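Local coordinates for beta-N-acetylhexosaminidase (Streptomyces plicatus, PDB 1JAK), which hydrolyses terminal beta-linked N-acetylhexosamine residues as a family 20 glycoside hydrolase, probably by substrate-assisted catalysis in an alpha/beta barrel, at residues A[63-68]-A[76-81]; A[41-46]-A[84-89]; A[109-114]-A[121-126]. All coordinates share one frame; numbering follows the deposited sequence.

Interaction 1 of 3, residues A[63-68]-A[76-81]; sequences YLADLL and LPVTAH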
loop_
_atom_site.group_PDB
_atom_site.type_symbol
_atom_site.label_atom_id
_atom_site.label_comp_id
_atom_site.label_asym_id
_atom_site.label_seq_id
_atom_site.Cartn_x
_atom_site.Cartn_y
_atom_site.Cartn_z
ATOM N N TYR A 63 -7.326 -3.411 19.040
ATOM C CA TYR A 63 -7.123 -3.923 17.689
ATOM C C TYR A 63 -6.698 -5.388 17.750
ATOM O O TYR A 63 -7.205 -6.234 17.008
ATOM C CB TYR A 63 -6.042 -3.109 16.977
ATOM C CG TYR A 63 -5.619 -3.686 15.647
ATOM C CD1 TYR A 63 -6.397 -3.506 14.503
ATOM C CD2 TYR A 63 -4.441 -4.427 15.533
ATOM C CE1 TYR A 63 -6.009 -4.050 13.278
ATOM C CE2 TYR A 63 -4.050 -4.976 14.319
ATOM C CZ TYR A 63 -4.835 -4.784 13.197
ATOM O OH TYR A 63 -4.441 -5.322 11.996
ATOM N N LEU A 64 -5.758 -5.680 18.641
ATOM C CA LEU A 64 -5.261 -7.038 18.809
ATOM C C LEU A 64 -6.360 -7.967 19.324
ATOM O O LEU A 64 -6.547 -9.068 18.803
ATOM C CB LEU A 64 -4.078 -7.050 19.780
ATOM C CG LEU A 64 -3.575 -8.440 20.195
ATOM C CD1 LEU A 64 -3.121 -9.216 18.964
ATOM C CD2 LEU A 64 -2.432 -8.295 21.188
ATOM N N ALA A 65 -7.079 -7.523 20.352
ATOM C CA ALA A 65 -8.153 -8.333 20.919
ATOM C C ALA A 65 -9.164 -8.695 19.835
ATOM O O ALA A 65 -9.599 -9.845 19.741
ATOM C CB ALA A 65 -8.841 -7.578 22.051
ATOM N N ASP A 66 -9.537 -7.710 19.020
ATOM C CA ASP A 66 -10.491 -7.945 17.939
ATOM C C ASP A 66 -9.988 -8.994 16.947
ATOM O O ASP A 66 -10.775 -9.770 16.404
ATOM C CB ASP A 66 -10.803 -6.643 17.191
ATOM C CG ASP A 66 -11.689 -5.702 17.992
ATOM O OD1 ASP A 66 -12.307 -6.153 18.980
ATOM O OD2 ASP A 66 -11.779 -4.509 17.625
ATOM N N LEU A 67 -8.681 -9.015 16.700
ATOM C CA LEU A 67 -8.111 -9.991 15.775
ATOM C C LEU A 67 -8.125 -11.403 16.346
ATOM O O LEU A 67 -8.283 -12.374 15.607
ATOM C CB LEU A 67 -6.656 -9.644 15.435
ATOM C CG LEU A 67 -6.320 -8.472 14.516
ATOM C CD1 LEU A 67 -4.808 -8.325 14.438
ATOM C CD2 LEU A 67 -6.905 -8.714 13.132
ATOM N N LEU A 68 -7.967 -11.515 17.661
ATOM C CA LEU A 68 -7.896 -12.823 18.305
ATOM C C LEU A 68 -9.186 -13.423 18.859
ATOM O O LEU A 68 -9.328 -14.646 18.908
ATOM C CB LEU A 68 -6.866 -12.775 19.438
ATOM C CG LEU A 68 -5.442 -12.339 19.082
ATOM C CD1 LEU A 68 -4.567 -12.388 20.328
ATOM C CD2 LEU A 68 -4.884 -13.246 18.003
ATOM N N LEU A 76 -10.306 -11.935 26.306
ATOM C CA LEU A 76 -9.165 -11.073 26.006
ATOM C C LEU A 76 -9.413 -9.611 26.359
ATOM O O LEU A 76 -9.379 -8.735 25.496
ATOM C CB LEU A 76 -8.802 -11.188 24.523
ATOM C CG LEU A 76 -8.259 -12.554 24.098
ATOM C CD1 LEU A 76 -8.236 -12.647 22.582
ATOM C CD2 LEU A 76 -6.870 -12.755 24.679
ATOM N N PRO A 77 -9.656 -9.325 27.645
ATOM C CA PRO A 77 -9.903 -7.942 28.057
ATOM C C PRO A 77 -8.648 -7.086 27.905
ATOM O O PRO A 77 -7.532 -7.576 28.082
ATOM C CB PRO A 77 -10.324 -8.094 29.514
ATOM C CG PRO A 77 -9.487 -9.250 29.969
ATOM C CD PRO A 77 -9.611 -10.223 28.813
ATOM N N VAL A 78 -8.839 -5.817 27.561
ATOM C CA VAL A 78 -7.731 -4.877 27.406
ATOM C C VAL A 78 -7.757 -3.981 28.642
ATOM O O VAL A 78 -8.737 -3.279 28.891
ATOM C CB VAL A 78 -7.894 -4.030 26.126
ATOM C CG1 VAL A 78 -6.756 -3.018 26.010
ATOM C CG2 VAL A 78 -7.908 -4.945 24.913
ATOM N N THR A 79 -6.677 -4.017 29.412
ATOM C CA THR A 79 -6.591 -3.255 30.652
ATOM C C THR A 79 -5.260 -2.537 30.841
ATOM O O THR A 79 -4.237 -2.942 30.289
ATOM C CB THR A 79 -6.815 -4.194 31.858
ATOM O OG1 THR A 79 -6.551 -3.495 33.077
ATOM C CG2 THR A 79 -5.895 -5.408 31.760
ATOM N N ALA A 80 -5.285 -1.471 31.637
ATOM C CA ALA A 80 -4.089 -0.690 31.924
ATOM C C ALA A 80 -3.573 -1.000 33.330
ATOM O O ALA A 80 -2.844 -0.206 33.925
ATOM C CB ALA A 80 -4.393 0.798 31.793
ATOM N N HIS A 81 -3.964 -2.156 33.859
ATOM C CA HIS A 81 -3.530 -2.575 35.189
ATOM C C HIS A 81 -3.287 -4.082 35.226
ATOM O O HIS A 81 -3.853 -4.828 34.426
ATOM C CB HIS A 81 -4.578 -2.195 36.239
ATOM C CG HIS A 81 -4.910 -0.735 36.259
ATOM N ND1 HIS A 81 -5.968 -0.202 35.555
ATOM C CD2 HIS A 81 -4.302 0.310 36.871
ATOM C CE1 HIS A 81 -5.998 1.107 35.732
ATOM N NE2 HIS A 81 -4.997 1.443 36.525
#

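Interaction 2 of 3, residues A[41-46]-A[84-89]; sequences YRITRG and GGIRLR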
loop_
_atom_site.group_PDB
_atom_site.type_symbol
_atom_site.label_atom_id
_atom_site.label_comp_id
_atom_site.label_asym_id
_atom_site.label_seq_id
_atom_site.Cartn_x
_atom_site.Cartn_y
_atom_site.Cartn_z
ATOM N N TYR A 41 5.152 -19.239 24.365
ATOM C CA TYR A 41 4.087 -18.716 25.199
ATOM C C TYR A 41 2.838 -19.368 24.640
ATOM O O TYR A 41 2.782 -19.701 23.452
ATOM C CB TYR A 41 3.947 -17.198 25.076
ATOM C CG TYR A 41 2.736 -16.665 25.818
ATOM C CD1 TYR A 41 2.620 -16.820 27.201
ATOM C CD2 TYR A 41 1.691 -16.038 25.138
ATOM C CE1 TYR A 41 1.495 -16.367 27.889
ATOM C CE2 TYR A 41 0.559 -15.581 25.817
ATOM C CZ TYR A 41 0.468 -15.750 27.192
ATOM O OH TYR A 41 -0.649 -15.311 27.871
ATOM N N ARG A 42 1.837 -19.557 25.487
ATOM C CA ARG A 42 0.596 -20.161 25.044
ATOM C C ARG A 42 -0.547 -19.299 25.544
ATOM O O ARG A 42 -0.699 -19.102 26.749
ATOM C CB ARG A 42 0.460 -21.571 25.620
ATOM C CG ARG A 42 -0.656 -22.396 25.009
ATOM C CD ARG A 42 -0.997 -23.565 25.916
ATOM N NE ARG A 42 -1.706 -24.633 25.221
ATOM C CZ ARG A 42 -1.118 -25.707 24.706
ATOM N NH1 ARG A 42 0.197 -25.862 24.805
ATOM N NH2 ARG A 42 -1.847 -26.637 24.103
ATOM N N ILE A 43 -1.338 -18.758 24.625
ATOM C CA ILE A 43 -2.472 -17.941 25.031
ATOM C C ILE A 43 -3.547 -18.892 25.544
ATOM O O ILE A 43 -3.876 -19.877 24.876
ATOM C CB ILE A 43 -3.060 -17.141 23.846
ATOM C CG1 ILE A 43 -1.973 -16.286 23.192
ATOM C CG2 ILE A 43 -4.200 -16.256 24.336
ATOM C CD1 ILE A 43 -2.471 -15.464 22.010
ATOM N N THR A 44 -4.073 -18.621 26.736
ATOM C CA THR A 44 -5.133 -19.451 27.297
ATOM C C THR A 44 -6.357 -18.577 27.559
ATOM O O THR A 44 -6.276 -17.351 27.486
ATOM C CB THR A 44 -4.679 -20.176 28.595
ATOM O OG1 THR A 44 -4.228 -19.225 29.562
ATOM C CG2 THR A 44 -3.552 -21.155 28.283
ATOM N N ARG A 45 -7.487 -19.210 27.859
ATOM C CA ARG A 45 -8.745 -18.503 28.074
ATOM C C ARG A 45 -8.704 -17.263 28.959
ATOM O O ARG A 45 -9.426 -16.301 28.702
ATOM C CB ARG A 45 -9.807 -19.474 28.607
ATOM C CG ARG A 45 -9.632 -19.891 30.061
ATOM C CD ARG A 45 -10.528 -21.082 30.398
ATOM N NE ARG A 45 -11.914 -20.886 29.976
ATOM C CZ ARG A 45 -12.758 -20.017 30.527
ATOM N NH1 ARG A 45 -12.363 -19.250 31.536
ATOM N NH2 ARG A 45 -13.999 -19.915 30.069
ATOM N N GLY A 46 -7.863 -17.270 29.987
ATOM C CA GLY A 46 -7.806 -16.125 30.883
ATOM C C GLY A 46 -6.782 -15.054 30.558
ATOM O O GLY A 46 -6.564 -14.140 31.352
ATOM N N GLY A 84 -0.760 -8.650 32.547
ATOM C CA GLY A 84 -1.306 -9.476 31.483
ATOM C C GLY A 84 -0.331 -10.374 30.739
ATOM O O GLY A 84 0.857 -10.069 30.624
ATOM N N GLY A 85 -0.856 -11.484 30.224
ATOM C CA GLY A 85 -0.052 -12.437 29.479
ATOM C C GLY A 85 0.520 -11.831 28.211
ATOM O O GLY A 85 1.580 -12.242 27.743
ATOM N N ILE A 86 -0.200 -10.874 27.637
ATOM C CA ILE A 86 0.262 -10.177 26.441
ATOM C C ILE A 86 0.357 -8.715 26.843
ATOM O O ILE A 86 -0.645 -8.100 27.206
ATOM C CB ILE A 86 -0.731 -10.311 25.264
ATOM C CG1 ILE A 86 -0.803 -11.769 24.810
ATOM C CG2 ILE A 86 -0.282 -9.422 24.103
ATOM C CD1 ILE A 86 -1.824 -12.029 23.717
ATOM N N ARG A 87 1.562 -8.162 26.794
ATOM C CA ARG A 87 1.761 -6.775 27.185
ATOM C C ARG A 87 2.278 -5.908 26.049
ATOM O O ARG A 87 3.227 -6.274 25.358
ATOM C CB ARG A 87 2.739 -6.692 28.360
ATOM C CG ARG A 87 3.087 -5.268 28.791
ATOM C CD ARG A 87 2.673 -5.011 30.231
ATOM N NE ARG A 87 3.125 -3.713 30.736
ATOM C CZ ARG A 87 2.692 -2.532 30.300
ATOM N NH1 ARG A 87 1.784 -2.458 29.333
ATOM N NH2 ARG A 87 3.165 -1.415 30.840
ATOM N N LEU A 88 1.631 -4.763 25.867
ATOM C CA LEU A 88 2.023 -3.802 24.847
ATOM C C LEU A 88 2.513 -2.592 25.633
ATOM O O LEU A 88 1.740 -1.957 26.351
ATOM C CB LEU A 88 0.819 -3.421 23.979
ATOM C CG LEU A 88 0.044 -4.590 23.361
ATOM C CD1 LEU A 88 -1.065 -4.048 22.465
ATOM C CD2 LEU A 88 0.987 -5.476 22.560
ATOM N N ARG A 89 3.798 -2.280 25.516
ATOM C CA ARG A 89 4.342 -1.159 26.265
ATOM C C ARG A 89 5.152 -0.165 25.456
ATOM O O ARG A 89 5.940 -0.540 24.589
ATOM C CB ARG A 89 5.186 -1.678 27.432
ATOM C CG ARG A 89 6.263 -2.673 27.043
ATOM C CD ARG A 89 6.853 -3.343 28.280
ATOM N NE ARG A 89 7.581 -2.404 29.129
ATOM C CZ ARG A 89 8.790 -1.928 28.849
ATOM N NH1 ARG A 89 9.412 -2.302 27.738
ATOM N NH2 ARG A 89 9.379 -1.077 29.678
#

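Interaction 3 of 3, residues A[109-114]-A[121-126]; sequences VTITAR and HGVQTL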
loop_
_atom_site.group_PDB
_atom_site.type_symbol
_atom_site.label_atom_id
_atom_site.label_comp_id
_atom_site.label_asym_id
_atom_site.label_seq_id
_atom_site.Cartn_x
_atom_site.Cartn_y
_atom_site.Cartn_z
ATOM N N VAL A 109 4.014 -12.719 26.432
ATOM C CA VAL A 109 4.545 -12.064 25.244
ATOM C C VAL A 109 4.523 -10.569 25.505
ATOM O O VAL A 109 3.502 -10.019 25.923
ATOM C CB VAL A 109 3.695 -12.363 23.986
ATOM C CG1 VAL A 109 4.131 -11.461 22.835
ATOM C CG2 VAL A 109 3.860 -13.819 23.586
ATOM N N THR A 110 5.657 -9.918 25.281
ATOM C CA THR A 110 5.747 -8.484 25.484
ATOM C C THR A 110 6.240 -7.804 24.219
ATOM O O THR A 110 7.276 -8.174 23.668
ATOM C CB THR A 110 6.713 -8.130 26.628
ATOM O OG1 THR A 110 6.239 -8.710 27.849
ATOM C CG2 THR A 110 6.807 -6.618 26.795
ATOM N N ILE A 111 5.475 -6.822 23.759
ATOM C CA ILE A 111 5.844 -6.053 22.580
ATOM C C ILE A 111 6.164 -4.655 23.086
ATOM O O ILE A 111 5.313 -3.989 23.675
ATOM C CB ILE A 111 4.691 -5.985 21.561
ATOM C CG1 ILE A 111 4.403 -7.388 21.019
ATOM C CG2 ILE A 111 5.057 -5.036 20.417
ATOM C CD1 ILE A 111 3.205 -7.458 20.087
ATOM N N THR A 112 7.402 -4.225 22.870
ATOM C CA THR A 112 7.845 -2.913 23.318
ATOM C C THR A 112 8.203 -2.032 22.128
ATOM O O THR A 112 8.828 -2.493 21.176
ATOM C CB THR A 112 9.086 -3.037 24.227
ATOM O OG1 THR A 112 8.794 -3.917 25.321
ATOM C CG2 THR A 112 9.485 -1.674 24.769
ATOM N N ALA A 113 7.809 -0.765 22.189
ATOM C CA ALA A 113 8.098 0.178 21.110
ATOM C C ALA A 113 8.080 1.608 21.631
ATOM O O ALA A 113 7.636 1.863 22.750
ATOM C CB ALA A 113 7.075 0.018 19.992
ATOM N N ARG A 114 8.560 2.545 20.816
ATOM C CA ARG A 114 8.572 3.946 21.213
ATOM C C ARG A 114 7.226 4.581 20.887
ATOM O O ARG A 114 6.759 5.465 21.603
ATOM C CB ARG A 114 9.685 4.706 20.484
ATOM C CG ARG A 114 11.087 4.190 20.760
ATOM C CD ARG A 114 12.121 4.984 19.969
ATOM N NE ARG A 114 12.212 6.370 20.419
ATOM C CZ ARG A 114 12.792 6.750 21.554
ATOM N NH1 ARG A 114 13.340 5.848 22.358
ATOM N NH2 ARG A 114 12.821 8.033 21.891
ATOM N N HIS A 121 2.993 -2.780 14.495
ATOM C CA HIS A 121 3.821 -3.639 13.661
ATOM C C HIS A 121 4.179 -4.913 14.421
ATOM O O HIS A 121 4.251 -5.992 13.834
ATOM C CB HIS A 121 5.071 -2.878 13.223
ATOM C CG HIS A 121 4.773 -1.733 12.304
ATOM N ND1 HIS A 121 5.594 -0.632 12.190
ATOM C CD2 HIS A 121 3.735 -1.518 11.460
ATOM C CE1 HIS A 121 5.073 0.214 11.319
ATOM N NE2 HIS A 121 3.944 -0.298 10.862
ATOM N N GLY A 122 4.390 -4.790 15.730
ATOM C CA GLY A 122 4.705 -5.964 16.530
ATOM C C GLY A 122 3.536 -6.934 16.490
ATOM O O GLY A 122 3.716 -8.153 16.470
ATOM N N VAL A 123 2.328 -6.382 16.483
ATOM C CA VAL A 123 1.117 -7.193 16.422
ATOM C C VAL A 123 1.061 -7.953 15.099
ATOM O O VAL A 123 0.671 -9.115 15.065
ATOM C CB VAL A 123 -0.152 -6.312 16.578
ATOM C CG1 VAL A 123 -1.396 -7.085 16.146
ATOM C CG2 VAL A 123 -0.297 -5.878 18.034
ATOM N N GLN A 124 1.464 -7.304 14.009
ATOM C CA GLN A 124 1.446 -7.962 12.708
ATOM C C GLN A 124 2.387 -9.166 12.705
ATOM O O GLN A 124 2.150 -10.151 12.014
ATOM C CB GLN A 124 1.845 -6.985 11.599
ATOM C CG GLN A 124 0.938 -5.760 11.482
ATOM C CD GLN A 124 -0.540 -6.119 11.436
ATOM O OE1 GLN A 124 -0.929 -7.138 10.864
ATOM N NE2 GLN A 124 -1.373 -5.270 12.027
ATOM N N THR A 125 3.463 -9.080 13.475
ATOM C CA THR A 125 4.400 -10.188 13.568
ATOM C C THR A 125 3.774 -11.284 14.426
ATOM O O THR A 125 3.833 -12.468 14.086
ATOM C CB THR A 125 5.726 -9.729 14.194
ATOM O OG1 THR A 125 6.411 -8.888 13.259
ATOM C CG2 THR A 125 6.607 -10.926 14.549
ATOM N N LEU A 126 3.160 -10.879 15.534
ATOM C CA LEU A 126 2.526 -11.830 16.439
ATOM C C LEU A 126 1.477 -12.696 15.747
ATOM O O LEU A 126 1.408 -13.904 15.982
ATOM C CB LEU A 126 1.886 -11.088 17.618
ATOM C CG LEU A 126 1.125 -11.945 18.637
ATOM C CD1 LEU A 126 2.063 -12.985 19.255
ATOM C CD2 LEU A 126 0.547 -11.042 19.720
#

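Interaction 1 of 3, residues A[63-68]-A[76-81]
Leu76 carries its CG anti to its own carbonyl carbon (chi1 -67°), and an extended chi2 of 167° then reaches CD1 out to the helix. CD1 meets CB of Leu68 at 3.4 Å, closer than two carbons usually pack. Leu68 has the same kind of first torsion, which places its CG beside the backbone N. The touch is therefore made by the root of Leu68 and the end of Leu76. CD1 of Leu76 also lies 3.9 Å from the carbonyl C of Leu68.

Ala65 sits one helical turn earlier and points at the same partner. Its CB is 3.7 Å from the Leu76 O and 4.4 Å from the Leu76 CB. The small methyl lets the chain after the helix come near, with the CA atoms of Ala65 and Leu76 5.9 Å apart. The same Ala65 CB also meets Val78 CG2 at 4.0 Å. The contacts between side chains are apolar, and backbone carbonyls are touched as well. The Leu76 O is bound by Arg69 NH2, from the same helix.

Leu76 has a left-handed backbone conformation, two residues before strand 78-79. Helix 55-72 is the connection of a beta-alpha-beta unit between parallel strands 49-50 and 78-79. Ala65 also touches Ile49 of the first strand, while Tyr63 and Leu64 face helix 116-129.

Interaction 2 of 3, residues A[41-46]-A[84-89]
Residues 41-46 and 84-89 approach without pairing as strands, and their nearest CA atoms, those of Ile43 and Gly85, are 7.5 Å apart. Their strands, 41-42 and 86-90, belong to the mixed sheet of the family 20 domain 2, but at separate places in it. Strand 41-42 pairs with 145-153, and strand 86-90 lies between 49-50 and 108-113.

Tyr41 bridges the gap with its ring. Its CG is anti to the backbone N (chi1 173°), and this swings the ring across to Gly85. The carbonyl oxygen of Gly85 lies over one ring face, 3.7 Å from Tyr41 CZ. The phenol oxygen reaches farther, with OH 3.3 Å from the Gly85 CA. A side chain on Gly85 would run into that oxygen. The same OH is hydrogen-bonded to Thr47 OG1, which ties the ring to the residue just after 41-46. With Tyr41 cut back to an alanine, Gly85 would probably lose its cover and Thr47 OG1 this hydrogen-bond partner.

Ile86 crosses the tyrosine at about a right angle, its CG1 4.2 Å from Tyr41 CE2. Ile86 reaches toward Ile43, which runs across its path, and Ile43 CD1 meets Ile86 CD1 at 3.9 Å.

Interaction 3 of 3, residues A[109-114]-A[121-126]
Ile111 and Gly122 make the closest contact between strand 109-113 and helix 121-126. It is a meeting of a side chain with helix backbone. Ile111 CG1 is anti to the carbonyl carbon (chi1 -65°), and chi2 of 175° stretches CD1 out over the helix. CD1 comes to 3.7 Å from the carbonyl C of Gly122. It lies equally near the Gly122 O. The other branch, Ile111 CG2, lies 4.0 Å from the Gly122 CA. Both arms of the isoleucine thus rest on the glycine. A CB on Gly122 would collide with CG2, and its absence lets the CA atoms of the two residues approach to 6.2 Å.

Contacts between side chains are looser. Ile111 CD1 reaches Val123 CG2 at 4.4 Å and also touches Leu126 CD2. Farther back along the strand, Val109 CG1 meets Leu126 CD1 at 4.4 Å. Val109 and Ile111, two residues apart, both point at the helix. Gly122 and Leu126, one turn apart, receive them.

The polar bonds lie within the helix and around the contact. Leu126 N donates to Gly122 O, the oxygen beside Ile111 CD1, in a regular helical bond. Thr125 OG1 is bonded to Tyr100 OH and Lys187 NZ.

The axes of the short segments run roughly antiparallel (149°), with a closest approach of 9.0 Å. This is a helix laid on a sheet face through a buried hydrophobic layer, a two-layer alpha/beta arrangement consistent with the non-catalytic domain of family 20 enzymes.

Overall arrangement
All three contacts lie within domain 2 of the family 20 enzyme, and all involve strands of one mixed beta-sheet. Along the chain, interaction 1 is nested inside the loop closed by interaction 2, and interaction 3 follows both. The centres of interactions 1 and 2 are about 9 Å apart, those of 2 and 3 about 12 Å, and those of 1 and 3 about 13 Å. Strand 86-90 of interaction 2 and strand 108-113 of interaction 3 are parallel neighbours, with Gly85 O hydrogen-bonded to Val109 N. Interactions 1 and 3 join where helices 55-72 and 116-129 meet, through Leu64 and Val123. Together they appear to build a continuous hydrophobic core, separate from the inhibitor pocket of the catalytic barrel.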